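Local coordinates for tyrosyl-DNA phosphodiesterase 2 (PDB 4F1H), which belongs to the endonuclease/exonuclease/phosphatase family and has the DNase I-like fold, in which two beta sheets pack face to face, at residues B[79-84]-B[101-106]; B[97-102]-B[112-117]; B[107-112]-B[143-148]; B[206-211]-B[244-249]. One frame throughout, in Å; residues are numbered along the deposited sequence.

Contact 1 (B[79-84]-B[101-106])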
loop_
_atom_site.group_PDB
_atom_site.type_symbol
_atom_site.label_atom_id
_atom_site.label_comp_id
_atom_site.label_asym_id
_atom_site.label_seq_id
_atom_site.Cartn_x
_atom_site.Cartn_y
_atom_site.Cartn_z
ATOM N N VAL B 79 12.973 5.970 31.765
ATOM C CA VAL B 79 11.605 5.574 31.454
ATOM C C VAL B 79 10.999 4.871 32.675
ATOM O O VAL B 79 11.634 3.976 33.251
ATOM C CB VAL B 79 11.667 4.556 30.256
ATOM C CG1 VAL B 79 10.323 3.938 29.970
ATOM C CG2 VAL B 79 12.239 5.263 28.993
ATOM N N LYS B 80 9.771 5.258 33.054
ATOM C CA LYS B 80 9.057 4.572 34.135
ATOM C C LYS B 80 7.978 3.706 33.527
ATOM O O LYS B 80 7.198 4.177 32.717
ATOM C CB LYS B 80 8.433 5.590 35.084
ATOM C CG LYS B 80 9.506 6.307 35.926
ATOM C CD LYS B 80 8.947 7.551 36.588
ATOM C CE LYS B 80 10.017 8.280 37.381
ATOM N NZ LYS B 80 9.426 9.477 38.042
ATOM N N PHE B 81 7.911 2.451 33.951
ATOM C CA PHE B 81 6.959 1.534 33.361
ATOM C C PHE B 81 5.581 1.668 33.999
ATOM O O PHE B 81 5.462 1.837 35.228
ATOM C CB PHE B 81 7.497 0.117 33.561
ATOM C CG PHE B 81 6.545 -0.970 33.137
ATOM C CD1 PHE B 81 6.334 -1.239 31.778
ATOM C CD2 PHE B 81 5.889 -1.742 34.088
ATOM C CE1 PHE B 81 5.433 -2.258 31.359
ATOM C CE2 PHE B 81 5.002 -2.777 33.689
ATOM C CZ PHE B 81 4.802 -3.051 32.316
ATOM N N LEU B 82 4.540 1.584 33.174
ATOM C CA LEU B 82 3.152 1.628 33.669
ATOM C C LEU B 82 2.464 0.274 33.575
ATOM O O LEU B 82 1.944 -0.226 34.578
ATOM C CB LEU B 82 2.294 2.642 32.906
ATOM C CG LEU B 82 2.763 4.080 33.041
ATOM C CD1 LEU B 82 1.972 5.020 32.136
ATOM C CD2 LEU B 82 2.731 4.546 34.536
ATOM N N GLU B 83 2.390 -0.287 32.366
ATOM C CA GLU B 83 1.727 -1.579 32.173
ATOM C C GLU B 83 2.074 -2.099 30.776
ATOM O O GLU B 83 2.517 -1.328 29.932
ATOM C CB GLU B 83 0.206 -1.428 32.329
ATOM C CG GLU B 83 -0.430 -0.547 31.262
ATOM C CD GLU B 83 -1.939 -0.676 31.257
ATOM O OE1 GLU B 83 -2.591 0.213 31.821
ATOM O OE2 GLU B 83 -2.468 -1.653 30.682
ATOM N N SER B 84 1.899 -3.405 30.550
ATOM C CA SER B 84 2.208 -3.995 29.252
ATOM C C SER B 84 1.103 -4.943 28.903
ATOM O O SER B 84 0.306 -5.357 29.780
ATOM C CB SER B 84 3.552 -4.735 29.233
ATOM O OG SER B 84 3.604 -5.892 30.060
ATOM N N ALA B 101 4.035 -1.777 25.527
ATOM C CA ALA B 101 4.419 -1.306 26.873
ATOM C C ALA B 101 4.053 0.156 26.974
ATOM O O ALA B 101 4.434 0.958 26.118
ATOM C CB ALA B 101 5.921 -1.495 27.144
ATOM N N GLN B 102 3.286 0.509 28.001
ATOM C CA GLN B 102 2.950 1.910 28.278
ATOM C C GLN B 102 3.892 2.400 29.354
ATOM O O GLN B 102 4.128 1.721 30.337
ATOM C CB GLN B 102 1.500 2.003 28.764
ATOM C CG GLN B 102 0.548 1.474 27.724
ATOM C CD GLN B 102 -0.889 1.861 27.990
ATOM O OE1 GLN B 102 -1.774 1.003 28.128
ATOM N NE2 GLN B 102 -1.132 3.158 28.058
ATOM N N VAL B 103 4.488 3.570 29.136
ATOM C CA VAL B 103 5.512 4.080 30.027
ATOM C C VAL B 103 5.354 5.600 30.141
ATOM O O VAL B 103 4.580 6.192 29.381
ATOM C CB VAL B 103 6.937 3.768 29.512
ATOM C CG1 VAL B 103 7.105 2.235 29.209
ATOM C CG2 VAL B 103 7.288 4.623 28.248
ATOM N N THR B 104 6.060 6.229 31.094
ATOM C CA THR B 104 6.192 7.697 31.074
ATOM C C THR B 104 7.661 8.074 30.873
ATOM O O THR B 104 8.566 7.390 31.365
ATOM C CB THR B 104 5.635 8.419 32.345
ATOM O OG1 THR B 104 6.383 8.022 33.483
ATOM C CG2 THR B 104 4.209 8.041 32.596
ATOM N N PHE B 105 7.889 9.153 30.129
ATOM C CA PHE B 105 9.221 9.617 29.806
ATOM C C PHE B 105 9.228 11.088 30.207
ATOM O O PHE B 105 8.637 11.932 29.517
ATOM C CB PHE B 105 9.442 9.433 28.293
ATOM C CG PHE B 105 10.699 10.076 27.766
ATOM C CD1 PHE B 105 11.947 9.534 28.056
ATOM C CD2 PHE B 105 10.619 11.169 26.912
ATOM C CE1 PHE B 105 13.121 10.110 27.560
ATOM C CE2 PHE B 105 11.762 11.734 26.405
ATOM C CZ PHE B 105 13.015 11.220 26.733
ATOM N N SER B 106 9.852 11.363 31.353
ATOM C CA SER B 106 9.783 12.690 31.977
ATOM C C SER B 106 8.329 13.180 32.046
ATOM O O SER B 106 8.028 14.327 31.708
ATOM C CB SER B 106 10.669 13.687 31.223
ATOM O OG SER B 106 12.025 13.537 31.612
#
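The F81 ring carries E83 N over the centre of one face, 3.6 Å above its plane, and has two groups at its edge: S84 CB from its own strand and, from the partner strand, A101 CB at 4.3 Å from CE1. V103 CG1 and Q102 O approach the ring obliquely. F81 points to the face it shares with V103, A101 and S84; CG anti to the backbone N (chi1 174°) sets the ring beside its own carbonyl carbon. The ring also stacks on F61. The E83 carboxylate and the Q102 amide are neighbours on the other side of the sheet. The two side chains lie alongside each other and point the same way, their end planes 31° apart, with E83 CD 3.6 Å from Q102 OE1. V79 CG1 presses on V103 CB at 3.4 Å, tighter than usual van der Waals contact. The L82 and T104 side chains cross at about a right angle, touching through CD1 and CG2. Between the backbones, K80 and T104 exchange two hydrogen bonds, and Q102 N reaches E83 O at 2.8 Å, nearly in line with the carbonyl. Q102 O receives L82 N at 2.9 Å and, weakly, E83 N at 3.3 Å. Two residues of 79-84 thus oppose one of 101-106: a classic beta bulge in the antiparallel hairpin of strands 80-88 and 97-105, at the margin of one sheet of the DNase I-like fold.

Contact 2 (B[97-102]-B[112-117]). With nucleotides of chain A.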
loop_
_atom_site.group_PDB
_atom_site.type_symbol
_atom_site.label_atom_id
_atom_site.label_comp_id
_atom_site.label_asym_id
_atom_site.label_seq_id
_atom_site.Cartn_x
_atom_site.Cartn_y
_atom_site.Cartn_z
ATOM N N ASN B 97 2.715 -11.633 17.216
ATOM C CA ASN B 97 1.792 -10.937 18.087
ATOM C C ASN B 97 2.176 -9.466 18.165
ATOM O O ASN B 97 3.127 -9.003 17.493
ATOM C CB ASN B 97 1.719 -11.593 19.483
ATOM C CG ASN B 97 3.074 -11.734 20.174
ATOM O OD1 ASN B 97 4.057 -10.981 19.890
ATOM N ND2 ASN B 97 3.165 -12.725 21.074
ATOM N N LEU B 98 1.438 -8.715 18.966
ATOM C CA LEU B 98 1.747 -7.294 19.140
ATOM C C LEU B 98 2.060 -7.066 20.610
ATOM O O LEU B 98 1.207 -7.289 21.451
ATOM C CB LEU B 98 0.526 -6.474 18.692
ATOM C CG LEU B 98 0.618 -4.969 18.829
ATOM C CD1 LEU B 98 1.839 -4.403 18.060
ATOM C CD2 LEU B 98 -0.667 -4.323 18.322
ATOM N N LEU B 99 3.290 -6.644 20.923
ATOM C CA LEU B 99 3.714 -6.423 22.318
ATOM C C LEU B 99 3.678 -4.923 22.587
ATOM O O LEU B 99 4.271 -4.139 21.831
ATOM C CB LEU B 99 5.139 -6.976 22.494
ATOM C CG LEU B 99 5.906 -6.664 23.794
ATOM C CD1 LEU B 99 5.176 -7.164 25.072
ATOM C CD2 LEU B 99 7.339 -7.257 23.678
ATOM N N ILE B 100 2.969 -4.504 23.638
ATOM C CA ILE B 100 2.745 -3.083 23.913
ATOM C C ILE B 100 3.228 -2.826 25.327
ATOM O O ILE B 100 2.895 -3.580 26.228
ATOM C CB ILE B 100 1.234 -2.774 23.842
ATOM C CG1 ILE B 100 0.734 -2.934 22.396
ATOM C CG2 ILE B 100 0.940 -1.348 24.379
ATOM C CD1 ILE B 100 -0.773 -3.003 22.235
ATOM N N ALA B 101 4.035 -1.777 25.527
ATOM C CA ALA B 101 4.419 -1.306 26.873
ATOM C C ALA B 101 4.053 0.156 26.974
ATOM O O ALA B 101 4.434 0.958 26.118
ATOM C CB ALA B 101 5.921 -1.495 27.144
ATOM N N GLN B 102 3.286 0.509 28.001
ATOM C CA GLN B 102 2.950 1.910 28.278
ATOM C C GLN B 102 3.892 2.400 29.354
ATOM O O GLN B 102 4.128 1.721 30.337
ATOM C CB GLN B 102 1.500 2.003 28.764
ATOM C CG GLN B 102 0.548 1.474 27.724
ATOM C CD GLN B 102 -0.889 1.861 27.990
ATOM O OE1 GLN B 102 -1.774 1.003 28.128
ATOM N NE2 GLN B 102 -1.132 3.158 28.058
ATOM N N LEU B 112 4.368 2.241 23.595
ATOM C CA LEU B 112 5.431 1.611 22.795
ATOM C C LEU B 112 4.954 0.266 22.265
ATOM O O LEU B 112 4.360 -0.528 22.995
ATOM C CB LEU B 112 6.680 1.417 23.656
ATOM C CG LEU B 112 7.155 2.729 24.303
ATOM C CD1 LEU B 112 8.179 2.381 25.371
ATOM C CD2 LEU B 112 7.731 3.712 23.299
ATOM N N MET B 113 5.191 0.008 20.986
ATOM C CA MET B 113 4.652 -1.212 20.387
ATOM C C MET B 113 5.672 -1.860 19.471
ATOM O O MET B 113 6.411 -1.177 18.785
ATOM C CB MET B 113 3.440 -0.868 19.507
ATOM C CG MET B 113 2.398 0.040 20.163
ATOM S SD MET B 113 1.273 0.744 18.906
ATOM C CE MET B 113 0.520 -0.753 18.265
ATOM N N THR B 114 5.704 -3.193 19.478
ATOM C CA THR B 114 6.538 -3.906 18.482
ATOM C C THR B 114 5.880 -5.202 18.018
ATOM O O THR B 114 5.088 -5.850 18.714
ATOM C CB THR B 114 7.987 -4.194 18.985
ATOM O OG1 THR B 114 8.807 -4.582 17.886
ATOM C CG2 THR B 114 8.039 -5.286 20.064
ATOM N N SER B 115 6.245 -5.597 16.805
ATOM C CA SER B 115 5.780 -6.852 16.258
ATOM C C SER B 115 6.776 -7.281 15.189
ATOM O O SER B 115 7.589 -6.474 14.679
ATOM C CB SER B 115 4.371 -6.686 15.673
ATOM O OG SER B 115 3.857 -7.953 15.260
ATOM N N HIS B 116 6.751 -8.567 14.881
ATOM C CA HIS B 116 7.476 -9.117 13.752
ATOM C C HIS B 116 6.344 -9.642 12.878
ATOM O O HIS B 116 5.794 -10.737 13.156
ATOM C CB HIS B 116 8.363 -10.240 14.286
ATOM C CG HIS B 116 9.189 -10.933 13.253
ATOM N ND1 HIS B 116 9.893 -12.081 13.541
ATOM C CD2 HIS B 116 9.493 -10.609 11.974
ATOM C CE1 HIS B 116 10.569 -12.466 12.472
ATOM N NE2 HIS B 116 10.339 -11.596 11.501
ATOM N N LEU B 117 5.914 -8.870 11.873
ATOM C CA LEU B 117 4.735 -9.291 11.107
ATOM C C LEU B 117 5.096 -10.499 10.244
ATOM O O LEU B 117 6.260 -10.733 9.898
ATOM C CB LEU B 117 4.208 -8.182 10.167
ATOM C CG LEU B 117 3.763 -6.875 10.842
ATOM C CD1 LEU B 117 3.046 -5.933 9.828
ATOM C CD2 LEU B 117 2.849 -7.102 12.047
ATOM O OP3 DT A 1 11.178 -12.138 8.880
ATOM P P DT A 1 12.390 -11.640 8.157
ATOM O OP1 DT A 1 13.640 -11.669 8.902
ATOM O OP2 DT A 1 12.244 -10.202 7.736
ATOM O "O5'" DT A 1 12.464 -12.473 6.812
ATOM C "C5'" DT A 1 13.692 -12.419 6.066
ATOM C "C4'" DT A 1 13.509 -13.338 4.876
ATOM O "O4'" DT A 1 13.614 -14.695 5.390
ATOM C "C3'" DT A 1 12.162 -13.233 4.150
ATOM O "O3'" DT A 1 12.361 -13.554 2.760
ATOM C "C2'" DT A 1 11.322 -14.322 4.811
ATOM C "C1'" DT A 1 12.390 -15.387 5.061
ATOM N N1 DT A 1 12.037 -16.355 6.140
ATOM C C2 DT A 1 11.902 -17.686 5.797
ATOM O O2 DT A 1 12.042 -18.107 4.637
ATOM N N3 DT A 1 11.569 -18.502 6.846
ATOM C C4 DT A 1 11.376 -18.152 8.179
ATOM O O4 DT A 1 11.087 -18.997 9.047
ATOM C C5 DT A 1 11.542 -16.735 8.451
ATOM C C7 DT A 1 11.323 -16.200 9.834
ATOM C C6 DT A 1 11.863 -15.904 7.447
HETATM O O HOH W 1 5.463 -10.613 16.652
#
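M113 meets L98 and I100 across the pair of strands, and its side chain can be followed outward. Its CB lies 4.1 Å from L98 CD1; the chain runs alongside I100, with CG 4.1 Å from I100 CG1. At SD the chain bends (chi3 62°), which turns CE back to touch both L98 methyls, CD2 at 3.8 Å. F149 of strand 145-150 packs on both L98 and M113. On the other face L99 and T114 lie side by side, with T114 CG2 toward L99 CB, while T114 OG1 is hydrogen-bonded to A150 O and Q41 NE2. The backbones are joined by paired hydrogen bonds between L99 and T114 and between A101 and L112. Past T114 a side-chain bond takes over from the backbone pairs: S115 OG donates to N97 O at 2.6 Å, tilted 34° from the carbonyl plane. A water accepts from N97 N and H116 N, bridging the two backbones beside that bond. The next side chain, H116, reaches the nucleotide: NE2 donates to OP3 of DT1 of chain A at 2.8 Å, the oxygen lying in the ring plane and the bond nearly straight at 165°. The chemistry therefore changes along this hairpin, from an apolar, backbone-bonded interior to a hydroxyl, a water and an imidazole directed at a phosphate, with a magnesium ion nearby.

Contact 3 (B[107-112]-B[143-148])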
loop_
_atom_site.group_PDB
_atom_site.type_symbol
_atom_site.label_atom_id
_atom_site.label_comp_id
_atom_site.label_asym_id
_atom_site.label_seq_id
_atom_site.Cartn_x
_atom_site.Cartn_y
_atom_site.Cartn_z
ATOM N N GLY B 107 7.426 12.286 32.449
ATOM C CA GLY B 107 6.025 12.637 32.623
ATOM C C GLY B 107 5.111 12.526 31.411
ATOM O O GLY B 107 3.877 12.578 31.561
ATOM N N GLN B 108 5.690 12.370 30.217
ATOM C CA GLN B 108 4.883 12.248 29.004
ATOM C C GLN B 108 4.624 10.769 28.780
ATOM O O GLN B 108 5.568 9.983 28.800
ATOM C CB GLN B 108 5.641 12.826 27.796
ATOM C CG GLN B 108 4.993 12.509 26.456
ATOM C CD GLN B 108 3.607 13.096 26.292
ATOM O OE1 GLN B 108 3.419 14.317 26.433
ATOM N NE2 GLN B 108 2.623 12.235 25.965
ATOM N N LYS B 109 3.359 10.391 28.592
ATOM C CA LYS B 109 3.012 8.993 28.382
ATOM C C LYS B 109 3.477 8.590 26.990
ATOM O O LYS B 109 3.231 9.323 26.028
ATOM C CB LYS B 109 1.497 8.801 28.497
ATOM C CG LYS B 109 1.089 7.350 28.511
ATOM C CD LYS B 109 -0.451 7.183 28.500
ATOM C CE LYS B 109 -1.069 7.413 29.875
ATOM N NZ LYS B 109 -2.569 7.296 29.794
ATOM N N LEU B 110 4.139 7.428 26.886
ATOM C CA LEU B 110 4.473 6.845 25.577
ATOM C C LEU B 110 3.757 5.510 25.483
ATOM O O LEU B 110 3.662 4.791 26.484
ATOM C CB LEU B 110 5.975 6.589 25.402
ATOM C CG LEU B 110 6.940 7.715 25.741
ATOM C CD1 LEU B 110 8.357 7.225 25.419
ATOM C CD2 LEU B 110 6.581 8.994 24.982
ATOM N N TYR B 111 3.288 5.155 24.283
ATOM C CA TYR B 111 2.609 3.870 24.098
ATOM C C TYR B 111 3.522 3.157 23.096
ATOM O O TYR B 111 3.505 3.502 21.913
ATOM C CB TYR B 111 1.207 4.160 23.554
ATOM C CG TYR B 111 0.252 3.005 23.388
ATOM C CD1 TYR B 111 0.168 2.328 22.178
ATOM C CD2 TYR B 111 -0.642 2.657 24.405
ATOM C CE1 TYR B 111 -0.751 1.277 21.985
ATOM C CE2 TYR B 111 -1.564 1.588 24.234
ATOM C CZ TYR B 111 -1.612 0.921 23.024
ATOM O OH TYR B 111 -2.525 -0.124 22.844
ATOM N N LEU B 112 4.368 2.241 23.595
ATOM C CA LEU B 112 5.431 1.611 22.795
ATOM C C LEU B 112 4.954 0.266 22.265
ATOM O O LEU B 112 4.360 -0.528 22.995
ATOM C CB LEU B 112 6.680 1.417 23.656
ATOM C CG LEU B 112 7.155 2.729 24.303
ATOM C CD1 LEU B 112 8.179 2.381 25.371
ATOM C CD2 LEU B 112 7.731 3.712 23.299
ATOM N N GLU B 143 -5.362 9.284 24.071
ATOM C CA GLU B 143 -5.096 10.612 23.535
ATOM C C GLU B 143 -3.883 11.302 24.134
ATOM O O GLU B 143 -3.290 12.174 23.495
ATOM C CB GLU B 143 -6.290 11.517 23.786
ATOM C CG GLU B 143 -7.461 11.286 22.876
ATOM C CD GLU B 143 -8.253 12.561 22.671
ATOM O OE1 GLU B 143 -8.187 13.446 23.561
ATOM O OE2 GLU B 143 -8.920 12.679 21.617
ATOM N N ASP B 144 -3.533 10.942 25.365
ATOM C CA ASP B 144 -2.434 11.609 26.036
ATOM C C ASP B 144 -1.086 10.915 25.844
ATOM O O ASP B 144 -0.096 11.318 26.453
ATOM C CB ASP B 144 -2.737 11.814 27.528
ATOM C CG ASP B 144 -2.961 10.504 28.277
ATOM O OD1 ASP B 144 -3.211 9.460 27.626
ATOM O OD2 ASP B 144 -2.905 10.523 29.527
ATOM N N ALA B 145 -1.041 9.901 24.972
ATOM C CA ALA B 145 0.219 9.200 24.714
ATOM C C ALA B 145 0.762 9.542 23.335
ATOM O O ALA B 145 -0.019 9.709 22.374
ATOM C CB ALA B 145 0.048 7.669 24.812
ATOM N N ILE B 146 2.096 9.618 23.255
ATOM C CA ILE B 146 2.810 9.556 21.976
ATOM C C ILE B 146 2.913 8.053 21.671
ATOM O O ILE B 146 3.330 7.291 22.557
ATOM C CB ILE B 146 4.215 10.128 22.132
ATOM C CG1 ILE B 146 4.126 11.627 22.468
ATOM C CG2 ILE B 146 5.050 9.918 20.847
ATOM C CD1 ILE B 146 5.455 12.206 22.975
ATOM N N VAL B 147 2.511 7.634 20.467
ATOM C CA VAL B 147 2.661 6.248 20.030
ATOM C C VAL B 147 3.903 6.052 19.170
ATOM O O VAL B 147 4.113 6.765 18.190
ATOM C CB VAL B 147 1.428 5.789 19.206
ATOM C CG1 VAL B 147 1.540 4.329 18.824
ATOM C CG2 VAL B 147 0.187 6.028 20.022
ATOM N N ILE B 148 4.718 5.054 19.514
ATOM C CA ILE B 148 5.838 4.652 18.636
ATOM C C ILE B 148 5.720 3.154 18.416
ATOM O O ILE B 148 5.796 2.368 19.378
ATOM C CB ILE B 148 7.181 4.953 19.291
ATOM C CG1 ILE B 148 7.314 6.469 19.510
ATOM C CG2 ILE B 148 8.341 4.408 18.402
ATOM C CD1 ILE B 148 8.658 6.849 20.133
HETATM O O HOH W 2 1.193 12.209 28.957
#
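K109 O is gripped by two donors: I146 N from the neighbouring strand, at 3.0 Å, and the side-chain amide of its own neighbour Q108, whose NE2 also lies 3.0 Å away. The second bond is nearly straight (169°) and falls close to the Q108 amide plane. Q108 bends at chi2 (63°), which swings its amide across toward the start of 145-148; there NE2 also makes a weak, strongly bent bond to D144 O, and CG crosses I146 at about a right angle, 3.5 Å from CD1. The K109 side chain leaves on the face that carries A145 and Y111, passes A145 CB and turns at chi3 (-79°), bringing NZ into a salt bridge with D144. OD1 is met on its syn side at 3.1 Å, OD2 more weakly. A water accepts from K109 N and donates to D144 O. Farther along, Y111 N bonds to I146 O at 2.7 Å and I148 N to Y111 O, the regular alternation of parallel strands. L110 and I146 lie alongside each other on one face, L110 CD2 3.9 Å from I146 CB; Y111 and V147 do the same on the other. The strands belong to a beta-alpha-beta unit with helix 124-140 between them in sequence. Its chemistry is divided: an amide, a water and an ion pair bind the strand starts, while backbone bonds and apolar side chains hold the buried remainder.

Contact 4 (B[206-211]-B[244-249])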
loop_
_atom_site.group_PDB
_atom_site.type_symbol
_atom_site.label_atom_id
_atom_site.label_comp_id
_atom_site.label_asym_id
_atom_site.label_seq_id
_atom_site.Cartn_x
_atom_site.Cartn_y
_atom_site.Cartn_z
ATOM N N ASP B 206 12.059 -3.038 8.056
ATOM C CA ASP B 206 12.035 -2.502 9.398
ATOM C C ASP B 206 11.561 -1.079 9.309
ATOM O O ASP B 206 12.148 -0.267 8.571
ATOM C CB ASP B 206 13.450 -2.619 9.951
ATOM C CG ASP B 206 13.884 -4.078 9.991
ATOM O OD1 ASP B 206 13.449 -4.799 10.940
ATOM O OD2 ASP B 206 14.557 -4.560 9.047
ATOM N N ARG B 207 10.482 -0.780 10.039
ATOM C CA ARG B 207 9.816 0.515 9.937
ATOM C C ARG B 207 9.361 1.005 11.284
ATOM O O ARG B 207 9.118 0.205 12.194
ATOM C CB ARG B 207 8.589 0.463 8.994
ATOM C CG ARG B 207 8.887 -0.130 7.600
ATOM C CD ARG B 207 7.688 0.014 6.651
ATOM N NE ARG B 207 8.097 -0.518 5.356
ATOM C CZ ARG B 207 7.501 -0.269 4.185
ATOM N NH1 ARG B 207 6.411 0.495 4.115
ATOM N NH2 ARG B 207 8.017 -0.800 3.075
ATOM N N ILE B 208 9.261 2.326 11.408
ATOM C CA ILE B 208 8.792 2.982 12.638
ATOM C C ILE B 208 7.592 3.836 12.286
ATOM O O ILE B 208 7.664 4.661 11.336
ATOM C CB ILE B 208 9.864 3.930 13.203
ATOM C CG1 ILE B 208 11.182 3.172 13.397
ATOM C CG2 ILE B 208 9.392 4.591 14.485
ATOM C CD1 ILE B 208 12.370 4.114 13.691
ATOM N N PHE B 209 6.503 3.665 13.042
ATOM C CA PHE B 209 5.266 4.478 12.886
ATOM C C PHE B 209 5.124 5.359 14.116
ATOM O O PHE B 209 5.353 4.907 15.247
ATOM C CB PHE B 209 4.031 3.574 12.708
ATOM C CG PHE B 209 4.100 2.664 11.492
ATOM C CD1 PHE B 209 4.706 3.086 10.305
ATOM C CD2 PHE B 209 3.586 1.369 11.564
ATOM C CE1 PHE B 209 4.778 2.233 9.198
ATOM C CE2 PHE B 209 3.633 0.517 10.461
ATOM C CZ PHE B 209 4.253 0.946 9.281
ATOM N N LEU B 210 4.769 6.624 13.903
ATOM C CA LEU B 210 4.714 7.615 14.974
ATOM C C LEU B 210 3.371 8.313 14.976
ATOM O O LEU B 210 2.873 8.703 13.921
ATOM C CB LEU B 210 5.849 8.637 14.787
ATOM C CG LEU B 210 5.779 9.883 15.676
ATOM C CD1 LEU B 210 6.035 9.501 17.163
ATOM C CD2 LEU B 210 6.791 10.949 15.216
ATOM N N ARG B 211 2.765 8.448 16.155
ATOM C CA ARG B 211 1.565 9.284 16.318
ATOM C C ARG B 211 1.770 10.210 17.520
ATOM O O ARG B 211 2.293 9.789 18.567
ATOM C CB ARG B 211 0.319 8.418 16.535
ATOM C CG ARG B 211 -0.987 9.236 16.441
ATOM C CD ARG B 211 -2.068 8.586 17.286
ATOM N NE ARG B 211 -1.869 8.924 18.686
ATOM C CZ ARG B 211 -2.635 8.489 19.679
ATOM N NH1 ARG B 211 -2.384 8.878 20.914
ATOM N NH2 ARG B 211 -3.636 7.659 19.435
ATOM N N ILE B 244 17.834 -0.006 13.279
ATOM C CA ILE B 244 17.492 1.409 13.108
ATOM C C ILE B 244 17.747 2.120 14.433
ATOM O O ILE B 244 17.248 1.689 15.473
ATOM C CB ILE B 244 16.014 1.605 12.760
ATOM C CG1 ILE B 244 15.704 0.991 11.388
ATOM C CG2 ILE B 244 15.665 3.102 12.672
ATOM C CD1 ILE B 244 14.198 0.985 11.047
ATOM N N TYR B 245 18.550 3.202 14.416
ATOM C CA TYR B 245 18.612 4.136 15.549
ATOM C C TYR B 245 17.798 5.399 15.202
ATOM O O TYR B 245 17.901 5.946 14.092
ATOM C CB TYR B 245 20.062 4.519 15.855
ATOM C CG TYR B 245 20.186 5.600 16.918
ATOM C CD1 TYR B 245 19.874 5.341 18.248
ATOM C CD2 TYR B 245 20.652 6.870 16.578
ATOM C CE1 TYR B 245 19.992 6.330 19.217
ATOM C CE2 TYR B 245 20.780 7.847 17.534
ATOM C CZ TYR B 245 20.442 7.578 18.834
ATOM O OH TYR B 245 20.548 8.578 19.773
ATOM N N CYS B 246 16.949 5.865 16.114
ATOM C CA CYS B 246 16.161 7.051 15.775
ATOM C C CYS B 246 15.931 7.914 16.998
ATOM O O CYS B 246 15.672 7.397 18.085
ATOM C CB CYS B 246 14.797 6.634 15.194
ATOM S SG CYS B 246 13.899 7.976 14.381
ATOM N N THR B 247 16.014 9.227 16.829
ATOM C CA THR B 247 15.635 10.151 17.901
ATOM C C THR B 247 14.386 10.964 17.566
ATOM O O THR B 247 14.026 11.138 16.396
ATOM C CB THR B 247 16.758 11.146 18.246
ATOM O OG1 THR B 247 17.126 11.854 17.059
ATOM C CG2 THR B 247 17.974 10.452 18.765
ATOM N N PHE B 248 13.756 11.506 18.601
ATOM C CA PHE B 248 12.505 12.246 18.427
ATOM C C PHE B 248 12.540 13.567 19.186
ATOM O O PHE B 248 13.111 13.635 20.278
ATOM C CB PHE B 248 11.324 11.438 18.946
ATOM C CG PHE B 248 11.126 10.140 18.223
ATOM C CD1 PHE B 248 11.875 9.031 18.600
ATOM C CD2 PHE B 248 10.228 10.030 17.163
ATOM C CE1 PHE B 248 11.725 7.813 17.923
ATOM C CE2 PHE B 248 10.068 8.810 16.488
ATOM C CZ PHE B 248 10.836 7.714 16.858
ATOM N N ASN B 249 11.899 14.577 18.598
ATOM C CA ASN B 249 11.740 15.893 19.225
ATOM C C ASN B 249 10.518 15.860 20.112
ATOM O O ASN B 249 9.380 15.978 19.642
ATOM C CB ASN B 249 11.592 16.979 18.157
ATOM C CG ASN B 249 12.839 17.116 17.310
ATOM O OD1 ASN B 249 13.948 17.248 17.838
ATOM N ND2 ASN B 249 12.672 17.044 15.985
#
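Strands 206-211 and 244-249 run in nearly the same direction, 19° apart, but their axes come no nearer than 9.1 Å, because they belong to different sheets. The contact is the facing of two layers in the beta sandwich of the DNase I-like fold, and it is made mainly by side chains. I208 sits in the middle. Its CG1 branch, anti to the carbonyl carbon (chi1 -54°), brings CD1 against two partners, I244 CG2 at 3.6 Å and C246 CB at 3.8 Å. I208 and I244 slide past each other in opposite directions. The other branch, I208 CG2, reaches the ring edge of F248 at CZ, 4.2 Å away, and L210 CD2 meets the same ring edge at CD2, 4.1 Å away. V173 of helix 173-176 touches I208, L210, C246 and F248. At the other end D206 turns its carboxylate to T186 and H241, both hydrogen-bonded to OD2, in the part of the fold nearer the magnesium ion and the nucleotide. Its apolar CB contributes to the interface instead, lying 3.8 Å from I244 CD1, and that same methyl comes to 3.4 Å from D206 O.

In the fold
Contacts 1, 2 and 3 follow one another across a single sheet: strand 80-88 pairs with 97-105, that with 108-114, and that with 145-150. Contacts 1 and 2 share A101 and Q102, contacts 2 and 3 share L112; centres are about 14 Å apart for 1-2 and 2-3, about 9 Å for 1-3. Along the chain contact 1 closes before contact 3 opens, whereas the segments of contacts 2 and 3 alternate. Strand 202-211 extends the sheet beyond 145-150, through V147 N and R211 O, and contact 4, last in sequence, joins it to strand 243-249 of the second sheet, about 13 Å from contact 3 between centres. Together they trace a path from a sheet margin into the sandwich, while contact 2 reaches the nucleotide.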